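Local coordinates for protein 3-chlorocatechol 1,2-dioxygenase (Rhodococcus opacus, PDB 2BOY) that probably catalyses iron(III)-dependent intradiol cleavage of catechols, including 3-chlorocatechol, in the breakdown of chlorinated aromatic compounds, at residues E56-E60 / S72-G76; Q75-F79 / L122-Q126; E108-Q112 / T250-V254; L204-L208 / Y247-L251. The contacts are given in a common frame with arbitrary orientation. Numbering follows the deposited sequence.

Contacts 1 and 4 are buried, contact 2 is partly buried beside the iron site, and contact 3 lies at the edge of the fold, its centre about 21 Å from the centre of the chain. Contacts 1 and 2 share Gln75 and Gly76, so one loop is held by helix 56-64 through carboxylates and then by strand 121-125 through an indole and a water. Contacts 3 and 4 share Thr250 and Leu251: in contact 3 they meet a neighbouring strand of the same sheet by backbone pairing, in contact 4 a facing strand by apolar packing. Contacts 1 and 4 touch, Ser73 N lying 2.9 Å from Thr205 O.

Contact 1 (E56-E60 / S72-G76); sequences EHAIE and SSIQG
A buried helix-to-loop contact, built on carboxylates, ties the first turn of helix 56-64 to loop 72-76, which leads into the active site of this intradiol dioxygenase. Residues 56-60 are helical (Glu60 N to Glu56 O 2.7 Å), so Glu56 and Glu60, one turn apart, both direct CA-CB toward the loop. Ser72 to Ile74 are extended, Gln75 turns back at phi/psi -79/-39, and Gly76 has positive phi (74/178). The CA atoms come closest at His57 and Ile74, 5.9 Å apart. Glu56, t at chi1 and chi2, reaches across with a forked carboxylate: Gln75 N donates to Glu56 OE1 (2.9 Å) and Gly76 N to Glu56 OE2 (3.0 Å). Glu56 OE1 also bonds Tyr28 OH of the second subunit. Glu60 (chi1 t, chi2 m) accepts from Ser72 OG at its OE2 (2.5 Å), while its OE1 forms a salt bridge with Lys225. Between the two acids sits Ile74 (chi1 p, chi2 t), with CB 3.4 Å from Glu56 CD and CG2 3.4 Å from His57 N. Ile74 and Gly76 also line the benzhydroxamic acid pocket. Two consecutive backbone amides bound by one carboxylate fix the turn at Gln75-Gly76, and through Glu56 the pocket wall is linked to the dimer interface.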
loop_
_atom_site.group_PDB
_atom_site.type_symbol
_atom_site.label_atom_id
_atom_site.label_comp_id
_atom_site.label_asym_id
_atom_site.label_seq_id
_atom_site.Cartn_x
_atom_site.Cartn_y
_atom_site.Cartn_z
ATOM N N GLU A 56 5.384 9.724 6.384
ATOM C CA GLU A 56 4.980 10.843 7.259
ATOM C C GLU A 56 5.928 12.061 7.180
ATOM O O GLU A 56 5.461 13.205 7.240
ATOM C CB GLU A 56 4.713 10.417 8.721
ATOM C CG GLU A 56 3.966 11.466 9.558
ATOM C CD GLU A 56 3.968 11.237 11.063
ATOM O OE1 GLU A 56 3.533 12.176 11.785
ATOM O OE2 GLU A 56 4.424 10.177 11.546
ATOM N N HIS A 57 7.251 11.833 7.083
ATOM C CA HIS A 57 8.176 12.972 6.934
ATOM C C HIS A 57 7.761 13.939 5.805
ATOM O O HIS A 57 7.868 15.176 5.954
ATOM C CB HIS A 57 9.642 12.528 6.758
ATOM C CG HIS A 57 9.936 11.908 5.427
ATOM N ND1 HIS A 57 10.403 12.645 4.350
ATOM C CD2 HIS A 57 9.811 10.630 4.987
ATOM C CE1 HIS A 57 10.563 11.839 3.311
ATOM N NE2 HIS A 57 10.213 10.612 3.673
ATOM N N ALA A 58 7.319 13.379 4.677
ATOM C CA ALA A 58 6.896 14.210 3.531
ATOM C C ALA A 58 5.626 14.982 3.873
ATOM O O ALA A 58 5.473 16.153 3.520
ATOM C CB ALA A 58 6.662 13.346 2.270
ATOM N N ILE A 59 4.690 14.304 4.511
ATOM C CA ILE A 59 3.426 14.947 4.914
ATOM C C ILE A 59 3.743 16.073 5.929
ATOM O O ILE A 59 3.232 17.229 5.843
ATOM C CB ILE A 59 2.473 13.888 5.519
ATOM C CG1 ILE A 59 2.014 12.871 4.438
ATOM C CG2 ILE A 59 1.308 14.584 6.292
ATOM C CD1 ILE A 59 0.904 13.411 3.453
ATOM N N GLU A 60 4.563 15.740 6.914
ATOM C CA GLU A 60 4.916 16.711 7.944
ATOM C C GLU A 60 5.694 17.906 7.365
ATOM O O GLU A 60 5.521 19.035 7.802
ATOM C CB GLU A 60 5.723 16.014 9.042
ATOM C CG GLU A 60 5.700 16.782 10.368
ATOM C CD GLU A 60 6.703 17.944 10.378
ATOM O OE1 GLU A 60 7.718 17.912 9.640
ATOM O OE2 GLU A 60 6.478 18.879 11.135
ATOM N N SER A 72 9.161 21.571 13.990
ATOM C CA SER A 72 8.245 20.458 14.284
ATOM C C SER A 72 8.825 19.198 13.670
ATOM O O SER A 72 9.752 19.291 12.865
ATOM C CB SER A 72 6.870 20.717 13.643
ATOM O OG SER A 72 7.069 21.040 12.277
ATOM N N SER A 73 8.235 18.035 13.993
ATOM C CA SER A 73 8.636 16.786 13.336
ATOM C C SER A 73 7.508 15.764 13.297
ATOM O O SER A 73 6.403 16.043 13.794
ATOM C CB SER A 73 9.888 16.193 13.985
ATOM O OG SER A 73 10.416 15.173 13.127
ATOM N N ILE A 74 7.759 14.587 12.713
ATOM C CA ILE A 74 6.704 13.567 12.658
ATOM C C ILE A 74 6.302 13.145 14.054
ATOM O O ILE A 74 7.108 13.218 14.993
ATOM C CB ILE A 74 7.086 12.327 11.813
ATOM C CG1 ILE A 74 8.217 11.521 12.500
ATOM C CG2 ILE A 74 7.523 12.726 10.359
ATOM C CD1 ILE A 74 8.504 10.191 11.801
ATOM N N GLN A 75 5.069 12.668 14.192
ATOM C CA GLN A 75 4.649 12.044 15.446
ATOM C C GLN A 75 5.172 10.590 15.555
ATOM O O GLN A 75 5.530 10.117 16.643
ATOM C CB GLN A 75 3.117 12.000 15.508
ATOM C CG GLN A 75 2.608 11.452 16.861
ATOM C CD GLN A 75 1.122 11.512 17.013
ATOM O OE1 GLN A 75 0.477 10.479 17.262
ATOM N NE2 GLN A 75 0.549 12.695 16.851
ATOM N N GLY A 76 5.150 9.869 14.438
ATOM C CA GLY A 76 5.417 8.430 14.464
ATOM C C GLY A 76 4.219 7.668 15.062
ATOM O O GLY A 76 3.188 8.270 15.450
#

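Contact 2 (Q75-F79 / L122-Q126); sequences QGPYF and LDMWQ. With BHO (benzhydroxamic acid), chain J.
Trp125, which loses the most surface to this contact, projects from strand 121-125 with chi1 p (66°) and chi2 110°, its CA-CB bond toward loop 75-79. Phe79 (-69/142, chi1 t) lies over the indole: the CA atoms of Phe79 and Trp125 are 7.1 Å apart, and the phenyl edge meets the face of the six-membered indole ring in an edge-to-face pair, centroids 4.9 Å apart and planes at 58°. Phe79 CD1 lies 3.5 Å from Trp125 CZ3, and Phe79 CA makes a CH-pi contact 4.0 Å from the centroid of the five-membered ring. Asp123 places OD1 3.7 Å from Phe79 CZ, at the ring edge. Trp125 also stacks on the iron ligand His193, so the indole joins the loop to the metal site characteristic of intradiol dioxygenases. Gln75 O approaches the indole edge, 3.7 Å from Trp125 CZ2. A water accepts from Tyr78 N (2.9 Å) and Trp125 NE1 (3.2 Å) and donates to Gln75 O (2.9 Å) and O2 of benzhydroxamic acid (2.5 Å). A CB on Gly76 would clash with the ligand, whose C2 lies 3.8 Å from Gly76 CA. Tyr78 brings CD2 to 3.1 Å from ligand O2, while its hydroxyl bonds Tyr167.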
loop_
_atom_site.group_PDB
_atom_site.type_symbol
_atom_site.label_atom_id
_atom_site.label_comp_id
_atom_site.label_asym_id
_atom_site.label_seq_id
_atom_site.Cartn_x
_atom_site.Cartn_y
_atom_site.Cartn_z
ATOM N N GLN A 75 5.069 12.668 14.192
ATOM C CA GLN A 75 4.649 12.044 15.446
ATOM C C GLN A 75 5.172 10.590 15.555
ATOM O O GLN A 75 5.530 10.117 16.643
ATOM C CB GLN A 75 3.117 12.000 15.508
ATOM C CG GLN A 75 2.608 11.452 16.861
ATOM C CD GLN A 75 1.122 11.512 17.013
ATOM O OE1 GLN A 75 0.477 10.479 17.262
ATOM N NE2 GLN A 75 0.549 12.695 16.851
ATOM N N GLY A 76 5.150 9.869 14.438
ATOM C CA GLY A 76 5.417 8.430 14.464
ATOM C C GLY A 76 4.219 7.668 15.062
ATOM O O GLY A 76 3.188 8.270 15.450
ATOM N N PRO A 77 4.311 6.343 15.114
ATOM C CA PRO A 77 3.151 5.500 15.443
ATOM C C PRO A 77 3.049 5.037 16.886
ATOM O O PRO A 77 2.138 4.239 17.190
ATOM C CB PRO A 77 3.379 4.260 14.533
ATOM C CG PRO A 77 4.875 4.086 14.605
ATOM C CD PRO A 77 5.462 5.535 14.638
ATOM N N TYR A 78 3.934 5.506 17.758
ATOM C CA TYR A 78 4.011 4.972 19.101
ATOM C C TYR A 78 3.549 5.887 20.219
ATOM O O TYR A 78 3.821 5.587 21.394
ATOM C CB TYR A 78 5.456 4.499 19.409
ATOM C CG TYR A 78 5.911 3.365 18.512
ATOM C CD1 TYR A 78 4.992 2.521 17.866
ATOM C CD2 TYR A 78 7.260 3.126 18.338
ATOM C CE1 TYR A 78 5.461 1.449 17.045
ATOM C CE2 TYR A 78 7.724 2.085 17.528
ATOM C CZ TYR A 78 6.832 1.259 16.903
ATOM O OH TYR A 78 7.373 0.243 16.117
ATOM N N PHE A 79 2.839 6.969 19.896
ATOM C CA PHE A 79 2.255 7.779 20.966
ATOM C C PHE A 79 1.152 6.979 21.629
ATOM O O PHE A 79 0.415 6.274 20.927
ATOM C CB PHE A 79 1.600 9.062 20.404
ATOM C CG PHE A 79 0.859 9.865 21.432
ATOM C CD1 PHE A 79 1.543 10.457 22.504
ATOM C CD2 PHE A 79 -0.533 10.055 21.324
ATOM C CE1 PHE A 79 0.846 11.202 23.454
ATOM C CE2 PHE A 79 -1.248 10.821 22.287
ATOM C CZ PHE A 79 -0.568 11.381 23.351
ATOM N N LEU A 122 2.904 19.481 28.235
ATOM C CA LEU A 122 3.797 18.738 27.329
ATOM C C LEU A 122 3.650 17.257 27.616
ATOM O O LEU A 122 3.716 16.844 28.778
ATOM C CB LEU A 122 5.280 19.146 27.489
ATOM C CG LEU A 122 5.705 20.586 27.170
ATOM C CD1 LEU A 122 5.577 21.445 28.429
ATOM C CD2 LEU A 122 7.094 20.642 26.631
ATOM N N ASP A 123 3.419 16.478 26.563
ATOM C CA ASP A 123 3.350 15.042 26.635
ATOM C C ASP A 123 4.677 14.569 26.063
ATOM O O ASP A 123 4.987 14.892 24.924
ATOM C CB ASP A 123 2.220 14.561 25.725
ATOM C CG ASP A 123 1.331 13.537 26.379
ATOM O OD1 ASP A 123 0.107 13.640 26.262
ATOM O OD2 ASP A 123 1.755 12.569 27.016
ATOM N N MET A 124 5.436 13.764 26.798
ATOM C CA MET A 124 6.742 13.302 26.267
ATOM C C MET A 124 6.806 11.794 26.315
ATOM O O MET A 124 6.299 11.210 27.256
ATOM C CB MET A 124 7.878 13.918 27.074
ATOM C CG MET A 124 9.264 13.911 26.382
ATOM S SD MET A 124 10.201 12.313 26.480
ATOM C CE MET A 124 11.291 12.593 27.890
ATOM N N TRP A 125 7.301 11.169 25.244
ATOM C CA TRP A 125 7.521 9.723 25.265
ATOM C C TRP A 125 8.828 9.425 24.588
ATOM O O TRP A 125 9.277 10.171 23.711
ATOM C CB TRP A 125 6.339 8.916 24.652
ATOM C CG TRP A 125 6.063 9.091 23.172
ATOM C CD1 TRP A 125 6.264 8.162 22.197
ATOM C CD2 TRP A 125 5.437 10.227 22.517
ATOM N NE1 TRP A 125 5.832 8.637 20.978
ATOM C CE2 TRP A 125 5.352 9.914 21.129
ATOM C CE3 TRP A 125 4.981 11.488 22.962
ATOM C CZ2 TRP A 125 4.830 10.815 20.162
ATOM C CZ3 TRP A 125 4.459 12.394 22.010
ATOM C CH2 TRP A 125 4.401 12.053 20.619
ATOM N N GLN A 126 9.441 8.316 24.988
ATOM C CA GLN A 126 10.747 7.965 24.480
ATOM C C GLN A 126 10.896 6.476 24.718
ATOM O O GLN A 126 10.168 5.893 25.527
ATOM C CB GLN A 126 11.859 8.727 25.242
ATOM C CG GLN A 126 11.970 8.293 26.754
ATOM C CD GLN A 126 13.177 8.870 27.431
ATOM O OE1 GLN A 126 13.121 9.957 28.001
ATOM N NE2 GLN A 126 14.285 8.122 27.402
HETATM C C1 BHO J . 9.001 6.204 14.901
HETATM C C2 BHO J . 8.760 6.930 13.638
HETATM C C3 BHO J . 8.505 6.192 12.480
HETATM C C4 BHO J . 8.508 4.789 12.547
HETATM C C5 BHO J . 8.746 4.122 13.737
HETATM C C6 BHO J . 9.006 4.819 14.918
HETATM C C BHO J . 9.271 7.000 16.139
HETATM O O1 BHO J . 9.766 8.069 15.990
HETATM N N BHO J . 9.059 6.609 17.380
HETATM O O2 BHO J . 8.004 6.095 17.784
HETATM O O HOH W 1 6.007 7.582 18.015
#

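Contact 3 (E108-Q112 / T250-V254); sequences EVVDQ and TLGKV
At Val109, with beta backbone (-126/125) and chi1 t, CG1 packs 3.9 Å from Leu251 CG, on the side where Val109 also meets Phe249. Val110 follows as the register point: it forms a parallel bridge with Thr250, their CA atoms 5.0 Å apart, and Leu251 N donates to Val110 O (3.0 Å, 162°). The same carbonyl takes a CA-H...O contact from Thr250, with Val110 O 3.4 Å from Thr250 CA. Both side chains, chi1 m, emerge on one face of the sheet, where Val110 CG2 lies 3.3 Å from Thr250 OG1. The bridge belongs to the parallel pairing of strands 102-110 and 241-250 in the mixed beta sheet of the catalytic domain of intradiol dioxygenases. Asp111 (-92/-175) points away overall, yet its CA lies 3.5 Å from Leu251 O, and its OD1 bonds Ala115 N. Gln112 turns off at -70/-14, its N 4.0 Å from Thr250 CG2, and its side chain lies against Gly252 and Lys253, the penultimate residue, whose carbonyl is bonded by Arg68.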
loop_
_atom_site.group_PDB
_atom_site.type_symbol
_atom_site.label_atom_id
_atom_site.label_comp_id
_atom_site.label_asym_id
_atom_site.label_seq_id
_atom_site.Cartn_x
_atom_site.Cartn_y
_atom_site.Cartn_z
ATOM N N GLU A 108 12.172 25.246 28.131
ATOM C CA GLU A 108 11.510 26.535 28.232
ATOM C C GLU A 108 10.549 26.586 27.041
ATOM O O GLU A 108 10.878 26.095 25.927
ATOM C CB GLU A 108 12.537 27.704 28.153
ATOM C CG GLU A 108 11.898 29.100 28.384
ATOM C CD GLU A 108 12.841 30.275 28.128
ATOM O OE1 GLU A 108 13.758 30.146 27.276
ATOM O OE2 GLU A 108 12.622 31.349 28.748
ATOM N N VAL A 109 9.384 27.181 27.263
ATOM C CA VAL A 109 8.424 27.421 26.193
ATOM C C VAL A 109 8.086 28.917 26.194
ATOM O O VAL A 109 7.691 29.448 27.246
ATOM C CB VAL A 109 7.109 26.598 26.315
ATOM C CG1 VAL A 109 6.235 26.823 25.032
ATOM C CG2 VAL A 109 7.367 25.043 26.558
ATOM N N VAL A 110 8.260 29.560 25.033
ATOM C CA VAL A 110 7.973 31.000 24.890
ATOM C C VAL A 110 6.930 31.230 23.792
ATOM O O VAL A 110 6.666 30.321 23.015
ATOM C CB VAL A 110 9.243 31.774 24.561
ATOM C CG1 VAL A 110 10.289 31.648 25.721
ATOM C CG2 VAL A 110 9.837 31.368 23.142
ATOM N N ASP A 111 6.337 32.437 23.721
ATOM C CA ASP A 111 5.460 32.758 22.603
ATOM C C ASP A 111 6.286 33.423 21.487
ATOM O O ASP A 111 7.506 33.554 21.606
ATOM C CB ASP A 111 4.273 33.619 23.064
ATOM C CG ASP A 111 4.698 34.965 23.639
ATOM O OD1 ASP A 111 5.798 35.458 23.311
ATOM O OD2 ASP A 111 3.978 35.602 24.444
ATOM N N GLN A 112 5.630 33.871 20.434
ATOM C CA GLN A 112 6.360 34.426 19.307
ATOM C C GLN A 112 7.017 35.769 19.590
ATOM O O GLN A 112 7.918 36.140 18.847
ATOM C CB GLN A 112 5.567 34.374 17.973
ATOM C CG GLN A 112 4.174 34.926 18.027
ATOM C CD GLN A 112 3.143 34.090 17.234
ATOM O OE1 GLN A 112 3.382 33.679 16.081
ATOM N NE2 GLN A 112 1.983 33.884 17.839
ATOM N N THR A 250 8.936 27.161 20.954
ATOM C CA THR A 250 8.078 28.334 20.710
ATOM C C THR A 250 6.703 27.903 20.230
ATOM O O THR A 250 6.609 27.047 19.358
ATOM C CB THR A 250 8.697 29.282 19.706
ATOM O OG1 THR A 250 9.956 29.754 20.209
ATOM C CG2 THR A 250 7.832 30.586 19.590
ATOM N N LEU A 251 5.648 28.497 20.797
ATOM C CA LEU A 251 4.291 28.296 20.277
ATOM C C LEU A 251 3.768 29.606 19.670
ATOM O O LEU A 251 4.063 30.700 20.183
ATOM C CB LEU A 251 3.334 27.838 21.385
ATOM C CG LEU A 251 3.576 26.518 22.167
ATOM C CD1 LEU A 251 2.402 26.143 23.075
ATOM C CD2 LEU A 251 3.854 25.393 21.135
ATOM N N GLY A 252 2.956 29.486 18.618
ATOM C CA GLY A 252 2.395 30.664 17.974
ATOM C C GLY A 252 0.911 30.676 18.250
ATOM O O GLY A 252 0.301 29.629 18.380
ATOM N N LYS A 253 0.326 31.867 18.335
ATOM C CA LYS A 253 -1.090 31.993 18.685
ATOM C C LYS A 253 -1.987 31.440 17.611
ATOM O O LYS A 253 -1.642 31.455 16.439
ATOM C CB LYS A 253 -1.456 33.464 18.955
ATOM C CG LYS A 253 -0.882 33.996 20.258
ATOM C CD LYS A 253 -1.900 34.902 20.948
ATOM C CE LYS A 253 -1.280 35.665 22.115
ATOM N NZ LYS A 253 -1.815 37.076 22.190
ATOM N N VAL A 254 -3.149 30.947 18.015
ATOM C CA VAL A 254 -4.205 30.529 17.080
ATOM C C VAL A 254 -4.654 31.732 16.223
ATOM O O VAL A 254 -4.572 32.883 16.675
ATOM C CB VAL A 254 -5.387 29.901 17.874
ATOM C CG1 VAL A 254 -6.749 30.142 17.211
ATOM C CG2 VAL A 254 -5.123 28.378 18.157
ATOM O OXT VAL A 254 -5.060 31.570 15.058
#

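Contact 4 (L204-L208 / Y247-L251); sequences LTTQL and YKFTL
Strands 204-210 and 241-250 face each other across a layer of side chains, their local axes 9.5 Å apart at closest approach and running roughly antiparallel (152°). Leu204, Thr206 and Leu208, alternate residues of an extended strand, turn toward 247-251. Phe249 (chi1 m, chi2 95°) is the main projection from the other side. Its ring fits into the hollow between the three: Thr206 CG2 meets its edge, 3.9 Å from Phe249 CE2, while Leu208 CD1 lies 3.8 Å from Phe249 CZ and Leu204 CD2 4.1 Å from Phe249 CD2. At one end Leu208 (m, t) lies over one face of the Tyr247 ring (chi1 t), its CD2 3.7 Å from the ring centroid and 13° off the normal, a CH-pi contact. At the other, Leu251 CD2 closes against Leu204 CB at 3.8 Å. Thr206 OG1 turns to Gln71 O, and Gln207, on the reverse side of its strand, touches the bound benzhydroxamic acid. Such an apolar layer between facing strands is characteristic of the beta-sandwich core of intradiol dioxygenases.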
loop_
_atom_site.group_PDB
_atom_site.type_symbol
_atom_site.label_atom_id
_atom_site.label_comp_id
_atom_site.label_asym_id
_atom_site.label_seq_id
_atom_site.Cartn_x
_atom_site.Cartn_y
_atom_site.Cartn_z
ATOM N N LEU A 204 2.326 21.940 19.078
ATOM C CA LEU A 204 3.532 21.629 18.376
ATOM C C LEU A 204 3.814 20.149 18.633
ATOM O O LEU A 204 3.842 19.733 19.773
ATOM C CB LEU A 204 4.697 22.483 18.916
ATOM C CG LEU A 204 6.127 22.070 18.538
ATOM C CD1 LEU A 204 6.308 22.055 17.026
ATOM C CD2 LEU A 204 7.161 22.989 19.227
ATOM N N THR A 205 3.975 19.379 17.576
ATOM C CA THR A 205 4.550 18.024 17.658
ATOM C C THR A 205 5.958 18.013 17.153
ATOM O O THR A 205 6.228 18.425 16.023
ATOM C CB THR A 205 3.687 17.076 16.835
ATOM O OG1 THR A 205 2.395 16.987 17.461
ATOM C CG2 THR A 205 4.268 15.582 16.904
ATOM N N THR A 206 6.885 17.454 17.943
ATOM C CA THR A 206 8.260 17.501 17.503
ATOM C C THR A 206 9.081 16.381 18.173
ATOM O O THR A 206 8.545 15.594 18.955
ATOM C CB THR A 206 8.844 18.940 17.761
ATOM O OG1 THR A 206 10.095 19.112 17.075
ATOM C CG2 THR A 206 9.132 19.238 19.254
ATOM N N GLN A 207 10.354 16.325 17.828
ATOM C CA GLN A 207 11.275 15.305 18.370
ATOM C C GLN A 207 12.583 16.000 18.601
ATOM O O GLN A 207 12.950 16.883 17.825
ATOM C CB GLN A 207 11.547 14.247 17.316
ATOM C CG GLN A 207 10.341 13.370 17.027
ATOM C CD GLN A 207 10.686 12.117 16.274
ATOM O OE1 GLN A 207 11.762 11.532 16.462
ATOM N NE2 GLN A 207 9.764 11.681 15.435
ATOM N N LEU A 208 13.341 15.565 19.607
ATOM C CA LEU A 208 14.683 16.146 19.779
ATOM C C LEU A 208 15.688 15.000 19.770
ATOM O O LEU A 208 15.421 13.978 20.355
ATOM C CB LEU A 208 14.761 16.930 21.104
ATOM C CG LEU A 208 13.788 18.131 21.135
ATOM C CD1 LEU A 208 13.692 18.765 22.519
ATOM C CD2 LEU A 208 14.176 19.180 20.074
ATOM N N TYR A 247 16.609 23.166 25.964
ATOM C CA TYR A 247 15.925 23.466 24.709
ATOM C C TYR A 247 14.851 24.497 24.934
ATOM O O TYR A 247 14.171 24.476 25.955
ATOM C CB TYR A 247 15.276 22.219 24.078
ATOM C CG TYR A 247 14.838 22.447 22.644
ATOM C CD1 TYR A 247 15.772 22.437 21.585
ATOM C CD2 TYR A 247 13.505 22.678 22.351
ATOM C CE1 TYR A 247 15.366 22.682 20.251
ATOM C CE2 TYR A 247 13.080 22.909 21.070
ATOM C CZ TYR A 247 14.021 22.917 20.015
ATOM O OH TYR A 247 13.573 23.133 18.732
ATOM N N LYS A 248 14.668 25.363 23.948
ATOM C CA LYS A 248 13.600 26.338 24.009
ATOM C C LYS A 248 12.614 26.110 22.887
ATOM O O LYS A 248 12.998 26.197 21.693
ATOM C CB LYS A 248 14.158 27.771 23.885
ATOM C CG LYS A 248 13.066 28.851 23.808
ATOM C CD LYS A 248 13.625 30.301 23.612
ATOM C CE LYS A 248 13.951 30.605 22.123
ATOM N NZ LYS A 248 14.935 31.761 21.914
ATOM N N PHE A 249 11.360 25.822 23.266
ATOM C CA PHE A 249 10.255 25.634 22.332
ATOM C C PHE A 249 9.476 26.953 22.148
ATOM O O PHE A 249 9.373 27.761 23.077
ATOM C CB PHE A 249 9.234 24.628 22.875
ATOM C CG PHE A 249 9.811 23.240 23.202
ATOM C CD1 PHE A 249 10.207 22.941 24.497
ATOM C CD2 PHE A 249 9.828 22.230 22.234
ATOM C CE1 PHE A 249 10.672 21.657 24.847
ATOM C CE2 PHE A 249 10.316 20.939 22.569
ATOM C CZ PHE A 249 10.700 20.676 23.888
ATOM N N THR A 250 8.936 27.161 20.954
ATOM C CA THR A 250 8.078 28.334 20.710
ATOM C C THR A 250 6.703 27.903 20.230
ATOM O O THR A 250 6.609 27.047 19.358
ATOM C CB THR A 250 8.697 29.282 19.706
ATOM O OG1 THR A 250 9.956 29.754 20.209
ATOM C CG2 THR A 250 7.832 30.586 19.590
ATOM N N LEU A 251 5.648 28.497 20.797
ATOM C CA LEU A 251 4.291 28.296 20.277
ATOM C C LEU A 251 3.768 29.606 19.670
ATOM O O LEU A 251 4.063 30.700 20.183
ATOM C CB LEU A 251 3.334 27.838 21.385
ATOM C CG LEU A 251 3.576 26.518 22.167
ATOM C CD1 LEU A 251 2.402 26.143 23.075
ATOM C CD2 LEU A 251 3.854 25.393 21.135
#